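Local coordinates for protein U4/U6 snRNA-associated-splicing factor PRP24 (Saccharomyces cerevisiae, PDB 4N0T) that binds U6 snRNA and acts as a recycling factor of the spliceosome, annealing U6 with U4 snRNA, at residues T280-F285 and K335-L340; G33-V38 and A51-A56. One frame throughout, in Å; residues are numbered along the deposited sequence.

Overall arrangement
From the N terminus of this monomer, contact 2 comes first, an instance of a contact that stays within its own domain: it closes a loop of twelve residues by pairing the open ends of the hairpin of strands 35-42 and 49-55, at the border of the first RRM sheet. The chain then builds a second and a third RRM before contact 1 opens. There, residues 280-285 and 335-340 close a longer loop, which holds two strands and a helix, and join the central strand of the occluded RRM to helix 330-340. The two loops follow in series, neither nested nor crossed, with contact centres about 40 Å apart and no touch between them.

Contact 1. Residues T280-F285 and K335-L340; sequences TLICLF and KMLMIL
In Ile-282 the first torsion (chi1 70°) sets CG1 between the backbone N and the carbonyl carbon, and an extended second torsion (chi2 176°) then carries CD1 out to Leu-340. CD1 of Ile-282 lies 3.5 Å from CD1 of Leu-340, the shortest approach of the contact, and the two side chains cross at about a right angle. The other branch of Ile-282 serves a different partner: its CG2 meets CD1 of Leu-337, a leucine at the exposed border, at 4.0 Å. A lighter touch joins CD1 of Ile-282 to CB of Met-336, 4.2 Å away, before the rest of the methionine turns off toward Ile-306 and Phe-327. One isoleucine thus spreads two methyls over three helical residues, the neighbours Met-336 and Leu-337 and, three or four further on, Leu-340, all on the flank that faces the strand.

This is sheet-on-helix packing of the RRM fold, β-α-β-β-α-β. Strand 281-285 is the first strand and the middle one of its sheet, bonded to strands 322-327 and 348-353; helix 330-340 is the second helix. Their local axes run nearly parallel, 17° apart, and approach to 8.9 Å. Cys-283, between the two contributing strand residues, points away and touches Ile-355 and Met-358 of helix 355-365. That helix covers the other face of the sheet, consistent with the name occluded RRM.

Leu-284 adds the second strand contribution. Its CD2 sits 3.8 Å from CD1 of Leu-340 and 3.9 Å from CB of the same leucine, again with the side chains at about a right angle. Leu-340 therefore receives both strand residues, its CD1 touching a methyl of each, and Ile-304 joins it from a loop.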
loop_
_atom_site.group_PDB
_atom_site.type_symbol
_atom_site.label_atom_id
_atom_site.label_comp_id
_atom_site.label_asym_id
_atom_site.label_seq_id
_atom_site.Cartn_x
_atom_site.Cartn_y
_atom_site.Cartn_z
ATOM N N THR A 280 1.607 -9.057 -26.489
ATOM C CA THR A 280 0.850 -7.840 -26.186
ATOM C C THR A 280 1.352 -7.130 -24.919
ATOM O O THR A 280 0.831 -6.070 -24.551
ATOM C CB THR A 280 -0.656 -8.110 -26.016
ATOM O OG1 THR A 280 -0.880 -8.887 -24.831
ATOM C CG2 THR A 280 -1.220 -8.845 -27.229
ATOM N N LEU A 281 2.337 -7.716 -24.246
ATOM C CA LEU A 281 2.829 -7.120 -22.997
ATOM C C LEU A 281 4.305 -6.737 -23.031
ATOM O O LEU A 281 5.090 -7.267 -23.827
ATOM C CB LEU A 281 2.557 -8.045 -21.804
ATOM C CG LEU A 281 3.262 -9.408 -21.708
ATOM C CD1 LEU A 281 4.646 -9.291 -21.074
ATOM C CD2 LEU A 281 2.412 -10.400 -20.919
ATOM N N ILE A 282 4.685 -5.824 -22.142
ATOM C CA ILE A 282 6.092 -5.545 -21.891
ATOM C C ILE A 282 6.305 -5.479 -20.384
ATOM O O ILE A 282 5.347 -5.349 -19.620
ATOM C CB ILE A 282 6.550 -4.199 -22.501
ATOM C CG1 ILE A 282 5.935 -3.025 -21.733
ATOM C CG2 ILE A 282 6.222 -4.126 -24.000
ATOM C CD1 ILE A 282 6.432 -1.664 -22.217
ATOM N N CYS A 283 7.559 -5.582 -19.957
ATOM C CA CYS A 283 7.889 -5.391 -18.559
ATOM C C CYS A 283 8.698 -4.123 -18.425
ATOM O O CYS A 283 9.480 -3.785 -19.317
ATOM C CB CYS A 283 8.725 -6.556 -18.043
ATOM S SG CYS A 283 7.788 -8.103 -17.960
ATOM N N LEU A 284 8.497 -3.421 -17.316
ATOM C CA LEU A 284 9.336 -2.281 -16.950
ATOM C C LEU A 284 10.086 -2.640 -15.675
ATOM O O LEU A 284 9.514 -3.209 -14.755
ATOM C CB LEU A 284 8.468 -1.047 -16.693
ATOM C CG LEU A 284 7.667 -0.516 -17.883
ATOM C CD1 LEU A 284 6.960 0.778 -17.494
ATOM C CD2 LEU A 284 8.580 -0.274 -19.110
ATOM N N PHE A 285 11.373 -2.311 -15.612
ATOM C CA PHE A 285 12.195 -2.681 -14.464
ATOM C C PHE A 285 13.494 -1.881 -14.554
ATOM O O PHE A 285 13.833 -1.419 -15.642
ATOM C CB PHE A 285 12.502 -4.182 -14.517
ATOM C CG PHE A 285 13.054 -4.653 -15.840
ATOM C CD1 PHE A 285 12.205 -4.983 -16.886
ATOM C CD2 PHE A 285 14.430 -4.777 -16.029
ATOM C CE1 PHE A 285 12.703 -5.424 -18.103
ATOM C CE2 PHE A 285 14.929 -5.220 -17.238
ATOM C CZ PHE A 285 14.075 -5.542 -18.274
ATOM N N LYS A 335 6.064 -0.925 -30.112
ATOM C CA LYS A 335 6.457 0.482 -30.138
ATOM C C LYS A 335 6.708 1.005 -28.730
ATOM O O LYS A 335 7.624 1.809 -28.504
ATOM C CB LYS A 335 5.391 1.333 -30.829
ATOM C CG LYS A 335 5.768 2.816 -30.950
ATOM C CD LYS A 335 7.156 3.024 -31.585
ATOM C CE LYS A 335 7.483 4.505 -31.708
ATOM N NZ LYS A 335 6.507 5.266 -32.559
ATOM N N MET A 336 5.891 0.557 -27.782
ATOM C CA MET A 336 6.088 0.941 -26.391
ATOM C C MET A 336 7.390 0.379 -25.845
ATOM O O MET A 336 8.057 1.025 -25.041
ATOM C CB MET A 336 4.909 0.483 -25.534
ATOM C CG MET A 336 3.650 1.264 -25.812
ATOM S SD MET A 336 3.894 3.032 -25.596
ATOM C CE MET A 336 3.875 3.602 -27.298
ATOM N N LEU A 337 7.758 -0.818 -26.296
ATOM C CA LEU A 337 9.032 -1.417 -25.906
ATOM C C LEU A 337 10.172 -0.467 -26.256
ATOM O O LEU A 337 11.043 -0.171 -25.433
ATOM C CB LEU A 337 9.230 -2.747 -26.631
ATOM C CG LEU A 337 10.451 -3.556 -26.181
ATOM C CD1 LEU A 337 10.171 -4.281 -24.873
ATOM C CD2 LEU A 337 10.890 -4.544 -27.246
ATOM N N MET A 338 10.147 0.023 -27.487
ATOM C CA MET A 338 11.173 0.954 -27.954
ATOM C C MET A 338 11.175 2.285 -27.192
ATOM O O MET A 338 12.223 2.746 -26.726
ATOM C CB MET A 338 10.989 1.215 -29.450
ATOM C CG MET A 338 11.965 2.234 -29.990
ATOM S SD MET A 338 11.541 2.736 -31.672
ATOM C CE MET A 338 11.656 1.169 -32.543
ATOM N N ILE A 339 10.003 2.906 -27.091
ATOM C CA ILE A 339 9.868 4.199 -26.423
ATOM C C ILE A 339 10.266 4.148 -24.946
ATOM O O ILE A 339 10.946 5.036 -24.437
ATOM C CB ILE A 339 8.421 4.741 -26.551
ATOM C CG1 ILE A 339 8.145 5.223 -27.980
ATOM C CG2 ILE A 339 8.171 5.883 -25.572
ATOM C CD1 ILE A 339 6.714 5.712 -28.188
ATOM N N LEU A 340 9.843 3.107 -24.239
ATOM C CA LEU A 340 10.048 3.107 -22.792
ATOM C C LEU A 340 11.465 2.757 -22.345
ATOM O O LEU A 340 11.890 3.165 -21.265
ATOM C CB LEU A 340 9.027 2.182 -22.105
ATOM C CG LEU A 340 7.632 2.810 -22.068
ATOM C CD1 LEU A 340 6.584 1.817 -21.606
ATOM C CD2 LEU A 340 7.654 4.010 -21.149
#

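Contact 2. Residues G33-V38 and A51-A56; sequences GPIIHV and ARIEFA
Backbone bonds between Pro-34 to His-37 and Glu-54 to Ala-56 set the frame. Ala-56 N donates to Pro-34 O at 2.9 Å, almost straight (176° at the hydrogen). Glu-54 O takes two donors in succession, Ile-36 N at 2.8 Å and, weakly, His-37 N at 3.3 Å. Glu-54 N answers with a bond to His-37 O, 2.9 Å long. Because Ile-36 and His-37 both face Glu-54, the extra residue makes a classic beta bulge, and the register shifts by one between the pairs Ile-35 with Phe-55 and His-37 with Glu-54.

Apolar contacts fill the side occupied by Ile-35, Ile-53 and Phe-55. With CG1 of Ile-35 beside the backbone N (chi1 -62°), that atom meets CE1 of Phe-55 at 3.6 Å. CG2 of Ile-35 lies 3.8 Å from CG2 of Ile-53, which itself sits 3.5 Å above the plane of the Phe-55 ring, offset toward the rim. In-plane at the ring's edge lies Gly-33 O. The hairpin joins the second and third strands of the RRM, the third carrying the RNP1 motif in this family, while Ile-53 and Val-38 pack on Val-25 of helix 22-29.

Polar side chains gather on Arg-52, His-37 and Glu-54. A water in the plane of the His-37 ring, at its edge, links ND1 to Arg-52 O, to which it donates. Arg-52 NE pairs with Asp-132 of the second RRM, whereas Glu-54 OE2 forms a salt bridge to Arg-4. Glu-54 OE1 keeps a long salt bridge to Arg-52 NH2, 3.6 Å.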
loop_
_atom_site.group_PDB
_atom_site.type_symbol
_atom_site.label_atom_id
_atom_site.label_comp_id
_atom_site.label_asym_id
_atom_site.label_seq_id
_atom_site.Cartn_x
_atom_site.Cartn_y
_atom_site.Cartn_z
ATOM N N GLY A 33 25.443 7.258 19.696
ATOM C CA GLY A 33 25.029 5.894 19.425
ATOM C C GLY A 33 24.737 5.734 17.948
ATOM O O GLY A 33 24.541 6.727 17.241
ATOM N N PRO A 34 24.725 4.486 17.466
ATOM C CA PRO A 34 24.461 4.231 16.048
ATOM C C PRO A 34 23.095 4.772 15.598
ATOM O O PRO A 34 22.096 4.636 16.305
ATOM C CB PRO A 34 24.516 2.697 15.944
ATOM C CG PRO A 34 24.438 2.191 17.350
ATOM C CD PRO A 34 25.049 3.254 18.204
ATOM N N ILE A 35 23.077 5.393 14.424
ATOM C CA ILE A 35 21.879 6.044 13.897
ATOM C C ILE A 35 21.318 5.265 12.704
ATOM O O ILE A 35 22.066 4.871 11.806
ATOM C CB ILE A 35 22.202 7.490 13.473
ATOM C CG1 ILE A 35 22.654 8.300 14.697
ATOM C CG2 ILE A 35 20.999 8.141 12.784
ATOM C CD1 ILE A 35 23.124 9.710 14.389
ATOM N N ILE A 36 20.005 5.046 12.705
ATOM C CA ILE A 36 19.319 4.387 11.595
ATOM C C ILE A 36 18.977 5.366 10.469
ATOM O O ILE A 36 19.175 5.059 9.290
ATOM C CB ILE A 36 18.026 3.684 12.073
ATOM C CG1 ILE A 36 18.360 2.552 13.049
ATOM C CG2 ILE A 36 17.226 3.134 10.895
ATOM C CD1 ILE A 36 17.146 1.774 13.516
ATOM N N HIS A 37 18.460 6.540 10.827
ATOM C CA HIS A 37 18.031 7.495 9.811
ATOM C C HIS A 37 18.030 8.927 10.340
ATOM O O HIS A 37 17.777 9.156 11.526
ATOM C CB HIS A 37 16.638 7.124 9.282
ATOM C CG HIS A 37 16.314 7.755 7.963
ATOM N ND1 HIS A 37 15.524 8.881 7.847
ATOM C CD2 HIS A 37 16.697 7.434 6.707
ATOM C CE1 HIS A 37 15.425 9.216 6.574
ATOM N NE2 HIS A 37 16.128 8.358 5.859
ATOM N N VAL A 38 18.312 9.877 9.452
ATOM C CA VAL A 38 18.263 11.297 9.784
ATOM C C VAL A 38 17.460 12.046 8.726
ATOM O O VAL A 38 17.740 11.910 7.537
ATOM C CB VAL A 38 19.671 11.907 9.818
ATOM C CG1 VAL A 38 19.590 13.417 10.009
ATOM C CG2 VAL A 38 20.497 11.277 10.936
ATOM N N ALA A 51 15.448 18.571 12.852
ATOM C CA ALA A 51 15.915 17.244 12.458
ATOM C C ALA A 51 15.152 16.158 13.196
ATOM O O ALA A 51 14.781 16.319 14.361
ATOM C CB ALA A 51 17.414 17.087 12.704
ATOM N N ARG A 52 14.914 15.049 12.503
ATOM C CA ARG A 52 14.408 13.844 13.125
ATOM C C ARG A 52 15.551 12.844 13.083
ATOM O O ARG A 52 16.136 12.616 12.026
ATOM C CB ARG A 52 13.214 13.305 12.322
ATOM C CG ARG A 52 12.748 11.933 12.732
ATOM C CD ARG A 52 11.664 11.453 11.765
ATOM N NE ARG A 52 11.125 10.161 12.153
ATOM C CZ ARG A 52 11.666 9.001 11.801
ATOM N NH1 ARG A 52 12.753 8.988 11.049
ATOM N NH2 ARG A 52 11.114 7.860 12.190
ATOM N N ILE A 53 15.896 12.267 14.231
ATOM C CA ILE A 53 16.980 11.289 14.274
ATOM C C ILE A 53 16.460 10.007 14.900
ATOM O O ILE A 53 16.023 9.996 16.062
ATOM C CB ILE A 53 18.213 11.804 15.071
ATOM C CG1 ILE A 53 18.677 13.157 14.535
ATOM C CG2 ILE A 53 19.368 10.796 14.989
ATOM C CD1 ILE A 53 19.753 13.800 15.416
ATOM N N GLU A 54 16.475 8.930 14.119
ATOM C CA GLU A 54 16.052 7.635 14.622
ATOM C C GLU A 54 17.305 6.852 15.003
ATOM O O GLU A 54 18.131 6.532 14.140
ATOM C CB GLU A 54 15.247 6.876 13.569
ATOM C CG GLU A 54 14.765 5.526 14.067
ATOM C CD GLU A 54 13.964 4.771 13.031
ATOM O OE1 GLU A 54 13.670 5.351 11.962
ATOM O OE2 GLU A 54 13.625 3.595 13.290
ATOM N N PHE A 55 17.454 6.565 16.294
ATOM C CA PHE A 55 18.618 5.829 16.785
ATOM C C PHE A 55 18.353 4.334 16.742
ATOM O O PHE A 55 17.206 3.905 16.790
ATOM C CB PHE A 55 18.971 6.268 18.211
ATOM C CG PHE A 55 19.662 7.592 18.260
ATOM C CD1 PHE A 55 21.039 7.675 18.082
ATOM C CD2 PHE A 55 18.938 8.760 18.445
ATOM C CE1 PHE A 55 21.693 8.907 18.104
ATOM C CE2 PHE A 55 19.573 9.986 18.467
ATOM C CZ PHE A 55 20.957 10.064 18.297
ATOM N N ALA A 56 19.424 3.554 16.639
ATOM C CA ALA A 56 19.307 2.101 16.675
ATOM C C ALA A 56 18.696 1.624 17.990
ATOM O O ALA A 56 17.888 0.695 18.006
ATOM C CB ALA A 56 20.663 1.461 16.465
HETATM O O HOH W 1 14.785 10.306 10.531
#